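Local structure of proteasome activator protein PA26 (Trypanosoma brucei, 1YAR) at residues L189-I192 with D193-M197; A66-S69 with P70-L73; S156-S159 with T160-K164. The protein probably binds to the ends of the 20S proteasome as a ring of helical subunits and helps open its gate to substrates. One frame throughout, in Å; residues are numbered along the deposited sequence. Where two conformers were deposited one is given.

Interaction 1: residues L189-I192 with D193-M197; sequences LRQI and DADFM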
loop_
_atom_site.group_PDB
_atom_site.type_symbol
_atom_site.label_atom_id
_atom_site.label_comp_id
_atom_site.label_asym_id
_atom_site.label_seq_id
_atom_site.Cartn_x
_atom_site.Cartn_y
_atom_site.Cartn_z
ATOM N N LEU O 189 -49.298 -90.852 83.120
ATOM C CA LEU O 189 -48.065 -91.247 83.802
ATOM C C LEU O 189 -47.085 -91.847 82.819
ATOM O O LEU O 189 -45.894 -91.495 82.809
ATOM C CB LEU O 189 -48.348 -92.258 84.923
ATOM C CG LEU O 189 -47.174 -92.697 85.805
ATOM C CD1 LEU O 189 -46.713 -91.544 86.681
ATOM C CD2 LEU O 189 -47.567 -93.948 86.650
ATOM N N ARG O 190 -47.598 -92.748 81.983
ATOM C CA ARG O 190 -46.817 -93.342 80.913
ATOM C C ARG O 190 -46.387 -92.260 79.920
ATOM O O ARG O 190 -45.280 -92.328 79.389
ATOM C CB ARG O 190 -47.643 -94.417 80.209
ATOM C CG ARG O 190 -46.950 -95.135 79.107
ATOM C CD ARG O 190 -47.770 -96.279 78.574
ATOM N NE ARG O 190 -47.249 -96.778 77.312
ATOM C CZ ARG O 190 -47.598 -96.297 76.126
ATOM N NH1 ARG O 190 -48.479 -95.303 76.040
ATOM N NH2 ARG O 190 -47.077 -96.817 75.021
ATOM N N GLN O 191 -47.270 -91.284 79.674
ATOM C CA GLN O 191 -47.006 -90.264 78.656
ATOM C C GLN O 191 -45.904 -89.321 79.115
ATOM O O GLN O 191 -45.099 -88.850 78.294
ATOM C CB GLN O 191 -48.260 -89.474 78.269
ATOM C CG GLN O 191 -48.148 -88.865 76.825
ATOM C CD GLN O 191 -47.837 -89.918 75.757
ATOM O OE1 GLN O 191 -48.522 -90.945 75.673
ATOM N NE2 GLN O 191 -46.822 -89.662 74.939
ATOM N N ILE O 192 -45.881 -89.031 80.413
ATOM C CA ILE O 192 -44.804 -88.241 80.990
ATOM C C ILE O 192 -43.469 -88.971 80.789
ATOM O O ILE O 192 -42.502 -88.369 80.312
ATOM C CB ILE O 192 -45.071 -87.924 82.485
ATOM C CG1 ILE O 192 -46.152 -86.860 82.616
ATOM C CG2 ILE O 192 -43.778 -87.459 83.191
ATOM C CD1 ILE O 192 -46.798 -86.808 83.994
ATOM N N ASP O 193 -43.417 -90.269 81.127
ATOM C CA ASP O 193 -42.197 -91.053 80.882
ATOM C C ASP O 193 -41.768 -91.031 79.418
ATOM O O ASP O 193 -40.606 -90.760 79.116
ATOM C CB ASP O 193 -42.337 -92.492 81.362
ATOM C CG ASP O 193 -42.369 -92.591 82.869
ATOM O OD1 ASP O 193 -42.163 -91.564 83.564
ATOM O OD2 ASP O 193 -42.626 -93.652 83.456
ATOM N N ALA O 194 -42.700 -91.304 78.514
ATOM C CA ALA O 194 -42.386 -91.290 77.093
ATOM C C ALA O 194 -41.961 -89.894 76.615
ATOM O O ALA O 194 -40.967 -89.762 75.902
ATOM C CB ALA O 194 -43.578 -91.784 76.267
ATOM N N ASP O 195 -42.725 -88.875 76.994
ATOM C CA ASP O 195 -42.506 -87.531 76.456
ATOM C C ASP O 195 -41.184 -86.937 76.907
ATOM O O ASP O 195 -40.587 -86.163 76.171
ATOM C CB ASP O 195 -43.651 -86.588 76.814
ATOM C CG ASP O 195 -44.841 -86.731 75.876
ATOM O OD1 ASP O 195 -44.815 -87.600 74.971
ATOM O OD2 ASP O 195 -45.862 -86.008 75.975
ATOM N N PHE O 196 -40.728 -87.280 78.115
ATOM C CA PHE O 196 -39.436 -86.771 78.559
ATOM C C PHE O 196 -38.279 -87.390 77.827
ATOM O O PHE O 196 -37.280 -86.717 77.562
ATOM C CB PHE O 196 -39.275 -86.787 80.092
ATOM C CG PHE O 196 -39.872 -85.573 80.739
ATOM C CD1 PHE O 196 -41.235 -85.513 81.006
ATOM C CD2 PHE O 196 -39.089 -84.456 80.995
ATOM C CE1 PHE O 196 -41.811 -84.367 81.564
ATOM C CE2 PHE O 196 -39.636 -83.310 81.571
ATOM C CZ PHE O 196 -41.012 -83.255 81.842
ATOM N N MET O 197 -38.436 -88.657 77.441
ATOM C CA MET O 197 -37.430 -89.283 76.596
ATOM C C MET O 197 -37.483 -88.714 75.181
ATOM O O MET O 197 -36.441 -88.451 74.588
ATOM C CB MET O 197 -37.545 -90.808 76.618
ATOM C CG MET O 197 -37.312 -91.418 77.992
ATOM S SD MET O 197 -35.629 -91.154 78.620
ATOM C CE MET O 197 -35.829 -89.798 79.758
#
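Gln191 reaches one helical turn forward to Asp195, an i to i+4 pair joined by the bond from Gln191 NE2 to Asp195 OD1 at 2.9 Å. Followed outward from CB, the glutamine first places CG anti to the backbone N (chi1 -155°), where CG lies 3.8 Å from Asp195 OD2. A bend at chi2 then turns CD forward and carries NE2 to OD1. The acceptor lies nearly in the amide plane, but the N-H comes down on OD1 from above the carboxylate, the two planes standing 64° apart. Asp195 also approaches the backbone of that turn, its CB 3.1 Å from Gln191 O, while its N donates to the same oxygen at 2.7 Å. OD1 takes a second bond from Gln81 of the second subunit, so one carboxylate oxygen accepts from two side-chain amides, one from each subunit. All this lies on helix 183-226, a long helix of the helical bundle that builds the PA26 subunit, and four i to i+4 backbone bonds run through the turn. On another face of the helix, Ile192 and Phe196 point the same way: the CG2 methyl of Ile192 meets Phe196 CD1 at 3.9 Å, and the ring turns its edge to Ile192 O, with CD1 3.2 Å away. Tyr154 packs edge-to-face with that ring. Asp193 instead sends its carboxylate to Arg158, Tyr61 and Tyr154.

Interaction 2: residues A66-S69 with P70-L73; sequences AEKS and PEQL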
loop_
_atom_site.group_PDB
_atom_site.type_symbol
_atom_site.label_atom_id
_atom_site.label_comp_id
_atom_site.label_asym_id
_atom_site.label_seq_id
_atom_site.Cartn_x
_atom_site.Cartn_y
_atom_site.Cartn_z
ATOM N N ALA O 66 -46.596 -96.118 89.447
ATOM C CA ALA O 66 -46.638 -94.913 90.270
ATOM C C ALA O 66 -45.804 -95.077 91.539
ATOM O O ALA O 66 -45.448 -94.093 92.178
ATOM C CB ALA O 66 -48.066 -94.560 90.632
ATOM N N GLU O 67 -45.514 -96.324 91.904
ATOM C CA GLU O 67 -44.835 -96.631 93.174
ATOM C C GLU O 67 -43.318 -96.561 93.063
ATOM O O GLU O 67 -42.625 -96.482 94.083
ATOM C CB GLU O 67 -45.271 -98.005 93.702
ATOM C CG GLU O 67 -46.728 -98.029 94.140
ATOM C CD GLU O 67 -47.235 -99.411 94.536
ATOM O OE1 GLU O 67 -48.082 -99.465 95.451
ATOM O OE2 GLU O 67 -46.817 -100.431 93.939
ATOM N N LYS O 68 -42.810 -96.572 91.834
ATOM C CA LYS O 68 -41.376 -96.452 91.588
ATOM C C LYS O 68 -41.034 -95.514 90.421
ATOM O O LYS O 68 -41.652 -95.601 89.349
ATOM C CB LYS O 68 -40.777 -97.830 91.308
ATOM C CG LYS O 68 -39.499 -98.084 92.089
ATOM C CD LYS O 68 -38.350 -98.527 91.194
ATOM C CE LYS O 68 -37.036 -98.426 91.964
ATOM N NZ LYS O 68 -35.845 -98.291 91.074
ATOM N N SER O 69 -40.037 -94.645 90.627
ATOM C CA SER O 69 -39.460 -93.829 89.543
ATOM C C SER O 69 -38.400 -94.598 88.747
ATOM O O SER O 69 -37.453 -95.139 89.326
ATOM C CB SER O 69 -38.840 -92.538 90.081
ATOM O OG SER O 69 -39.782 -91.772 90.797
ATOM N N PRO O 70 -38.543 -94.624 87.422
ATOM C CA PRO O 70 -37.714 -95.478 86.571
ATOM C C PRO O 70 -36.282 -94.981 86.444
ATOM O O PRO O 70 -36.042 -93.915 85.864
ATOM C CB PRO O 70 -38.417 -95.421 85.212
ATOM C CG PRO O 70 -39.647 -94.636 85.415
ATOM C CD PRO O 70 -39.508 -93.832 86.645
ATOM N N GLU O 71 -35.345 -95.759 86.978
ATOM C CA GLU O 71 -33.929 -95.385 87.040
ATOM C C GLU O 71 -33.319 -95.132 85.665
ATOM O O GLU O 71 -32.427 -94.292 85.528
ATOM C CB GLU O 71 -33.106 -96.487 87.725
ATOM C CG GLU O 71 -33.319 -96.646 89.220
ATOM C CD GLU O 71 -32.709 -97.946 89.752
ATOM O OE1 GLU O 71 -31.468 -97.987 89.980
ATOM O OE2 GLU O 71 -33.473 -98.937 89.934
ATOM N N GLN O 72 -33.762 -95.888 84.662
ATOM C CA GLN O 72 -33.256 -95.722 83.308
ATOM C C GLN O 72 -33.538 -94.298 82.785
ATOM O O GLN O 72 -32.683 -93.686 82.147
ATOM C CB GLN O 72 -33.861 -96.760 82.364
ATOM C CG GLN O 72 -33.219 -96.763 80.968
ATOM C CD GLN O 72 -33.939 -97.638 79.953
ATOM O OE1 GLN O 72 -35.014 -98.171 80.231
ATOM N NE2 GLN O 72 -33.348 -97.785 78.771
ATOM N N LEU O 73 -34.728 -93.780 83.072
ATOM C CA LEU O 73 -35.103 -92.449 82.580
ATOM C C LEU O 73 -34.363 -91.372 83.364
ATOM O O LEU O 73 -33.868 -90.403 82.787
ATOM C CB LEU O 73 -36.615 -92.214 82.659
ATOM C CG LEU O 73 -37.674 -93.201 82.157
ATOM C CD1 LEU O 73 -38.905 -92.389 81.804
ATOM C CD2 LEU O 73 -37.266 -94.064 80.987
HETATM O O HOH W 1 -36.023 -98.196 88.559
#
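Lys68 and Glu71 close a short turn with a salt bridge, Lys68 NZ to Glu71 OE2 at 2.7 Å. Both residues are exposed, and this is the loose side of the contact: two long chains meet at their charged ends, with little apolar contact behind them. The lysine bends at chi2 (-127°), which brings its ammonium across to the glutamate, whose chain runs extended beyond CG. A water sits between side chain and backbone, accepting from Lys68 NZ at a short 2.5 Å and from Glu71 N at 3.0 Å; the first amide of the helix is thereby bonded to solvent. The turn is the passage from the short, weakly bonded helix 64-67 into the long helix 71-99, with Pro70 at the N-cap position. Proline suits that place because the residue before the first turn has no helix N-H bond to make, and its ring restricts phi; the turn itself is begun by a weak bond from Leu73 N to Pro70 O. On the tight side lie Ser69, which is buried, and the Pro70 ring, which packs on Tyr154 and Asp193 of two other helices, while Leu73 fills the interior against Met197 and Ile56. Ser69 is small enough to fit at a subunit boundary, where its OG is hydrogen-bonded to Ser184 OG of the third subunit and its side chain packs on Leu187 of that subunit.

Interaction 3: residues S156-S159 with T160-K164; sequences SARS and TVEDK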
loop_
_atom_site.group_PDB
_atom_site.type_symbol
_atom_site.label_atom_id
_atom_site.label_comp_id
_atom_site.label_asym_id
_atom_site.label_seq_id
_atom_site.Cartn_x
_atom_site.Cartn_y
_atom_site.Cartn_z
ATOM N N SER O 156 -40.986 -83.242 89.084
ATOM C CA SER O 156 -42.142 -82.395 89.380
ATOM C C SER O 156 -43.396 -82.996 88.759
ATOM O O SER O 156 -44.355 -83.316 89.462
ATOM C CB SER O 156 -41.953 -80.979 88.812
ATOM O OG SER O 156 -40.681 -80.432 89.129
ATOM N N ALA O 157 -43.354 -83.167 87.438
ATOM C CA ALA O 157 -44.500 -83.613 86.638
ATOM C C ALA O 157 -44.981 -85.005 87.077
ATOM O O ALA O 157 -46.180 -85.240 87.258
ATOM C CB ALA O 157 -44.114 -83.637 85.152
ATOM N N ARG O 158 -44.026 -85.910 87.274
ATOM C CA ARG O 158 -44.346 -87.279 87.657
ATOM C C ARG O 158 -44.911 -87.348 89.077
ATOM O O ARG O 158 -45.877 -88.068 89.322
ATOM C CB ARG O 158 -43.117 -88.193 87.505
ATOM C CG ARG O 158 -43.485 -89.575 86.983
ATOM C CD ARG O 158 -42.399 -90.623 87.058
ATOM N NE ARG O 158 -42.779 -91.837 86.320
ATOM C CZ ARG O 158 -43.287 -92.943 86.877
ATOM N NH1 ARG O 158 -43.466 -93.028 88.194
ATOM N NH2 ARG O 158 -43.587 -93.983 86.115
ATOM N N SER O 159 -44.325 -86.577 89.994
ATOM C CA SER O 159 -44.731 -86.582 91.405
ATOM C C SER O 159 -46.164 -86.088 91.648
ATOM O O SER O 159 -46.830 -86.558 92.576
ATOM C CB SER O 159 -43.733 -85.796 92.260
ATOM O OG SER O 159 -43.855 -84.404 92.045
ATOM N N THR O 160 -46.626 -85.149 90.817
ATOM C CA THR O 160 -48.015 -84.685 90.831
ATOM C C THR O 160 -48.972 -85.819 90.464
ATOM O O THR O 160 -49.952 -86.062 91.166
ATOM C CB THR O 160 -48.203 -83.498 89.847
ATOM O OG1 THR O 160 -47.318 -82.441 90.210
ATOM C CG2 THR O 160 -49.596 -82.869 89.991
ATOM N N VAL O 161 -48.655 -86.529 89.383
ATOM C CA VAL O 161 -49.463 -87.646 88.918
ATOM C C VAL O 161 -49.380 -88.840 89.885
ATOM O O VAL O 161 -50.397 -89.461 90.190
ATOM C CB VAL O 161 -49.122 -88.010 87.445
ATOM C CG1 VAL O 161 -49.825 -89.293 86.985
ATOM C CG2 VAL O 161 -49.492 -86.839 86.526
ATOM N N GLU O 162 -48.181 -89.140 90.379
ATOM C CA GLU O 162 -48.019 -90.213 91.368
ATOM C C GLU O 162 -48.940 -90.007 92.570
ATOM O O GLU O 162 -49.679 -90.925 92.953
ATOM C CB GLU O 162 -46.560 -90.338 91.802
ATOM C CG GLU O 162 -45.660 -90.961 90.741
ATOM C CD GLU O 162 -44.181 -90.747 91.020
ATOM O OE1 GLU O 162 -43.847 -90.229 92.107
ATOM O OE2 GLU O 162 -43.347 -91.093 90.149
ATOM N N ASP O 163 -48.918 -88.798 93.134
ATOM C CA ASP O 163 -49.721 -88.460 94.318
ATOM C C ASP O 163 -51.208 -88.662 94.080
ATOM O O ASP O 163 -51.915 -89.155 94.967
ATOM C CB ASP O 163 -49.492 -87.009 94.756
ATOM C CG ASP O 163 -48.488 -86.884 95.880
ATOM O OD1 ASP O 163 -48.148 -87.922 96.496
ATOM O OD2 ASP O 163 -47.984 -85.776 96.220
ATOM N N LYS O 164 -51.679 -88.281 92.892
ATOM C CA LYS O 164 -53.086 -88.437 92.559
ATOM C C LYS O 164 -53.460 -89.899 92.387
ATOM O O LYS O 164 -54.546 -90.320 92.797
ATOM C CB LYS O 164 -53.446 -87.657 91.301
ATOM C CG LYS O 164 -53.591 -86.166 91.510
ATOM C CD LYS O 164 -54.157 -85.524 90.262
ATOM C CE LYS O 164 -53.428 -84.247 89.909
ATOM N NZ LYS O 164 -53.714 -83.918 88.468
#
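Arg158 and Glu162, one helical turn apart, are joined by a salt bridge from Arg158 NH1 to Glu162 OE2 at 2.8 Å. The carboxylate oxygen stands at the edge of the guanidinium, in its plane, and is met on its anti side, with the two flat groups turned 65° against each other. OE2 also lies along the arginine stem, 3.3 Å from Arg158 CD, so the glutamate touches methylenes as well as charge. Glu162 CG is anti to its own carbonyl carbon (chi1 -73°), which carries the side chain back over the preceding turn, CG lying 3.2 Å from Arg158 O. That same oxygen accepts from Glu162 N at 2.8 Å, almost in line with the C=O.

A second polar cluster gathers on Ser156 O. It takes Thr160 N at 3.2 Å and, in one of two conformers of Ser159, that residue's OG also reaches it, a bond to be read with caution. Serine and threonine can in general fold their hydroxyls back onto helix carbonyls. Val161, by contrast, turns an apolar branch to Leu185 and Ile192 of helix 183-226.

Farther out, the long reach of arginine is put to use: Arg158 NE makes a salt bridge to Asp193, and NH1 also donates to Gln65 O, which together would hold the guanidinium in place. Glu162 is held from across a subunit boundary, OE1 by Ser182 and OE2 by Ser184 of the third subunit, while Asp163 bonds Ser180 there. The pair is thus an i to i+4 salt bridge on an alpha helix, set at an intersubunit interface of the helical PA26 assembly.

In the fold
The three contacts gather at one end of the subunit, on the same side of its centre, with centres 11 to 12 Å apart. Arg158 ties interaction 3 to interaction 1 through its NE, 2.8 Å from Asp193 OD1, and Ile192 CD1 packs 3.7 Å from Val161 CG2, so helices 150-166 and 183-226 meet through both charge and apolar surface. Interaction 2 lies against both: Leu73 CD1 comes within 3.5 Å of Asp193 CB, and Pro70 CD within 3.8 Å of Arg158 NE. Interactions 2 and 3 face the third subunit and share its Ser184.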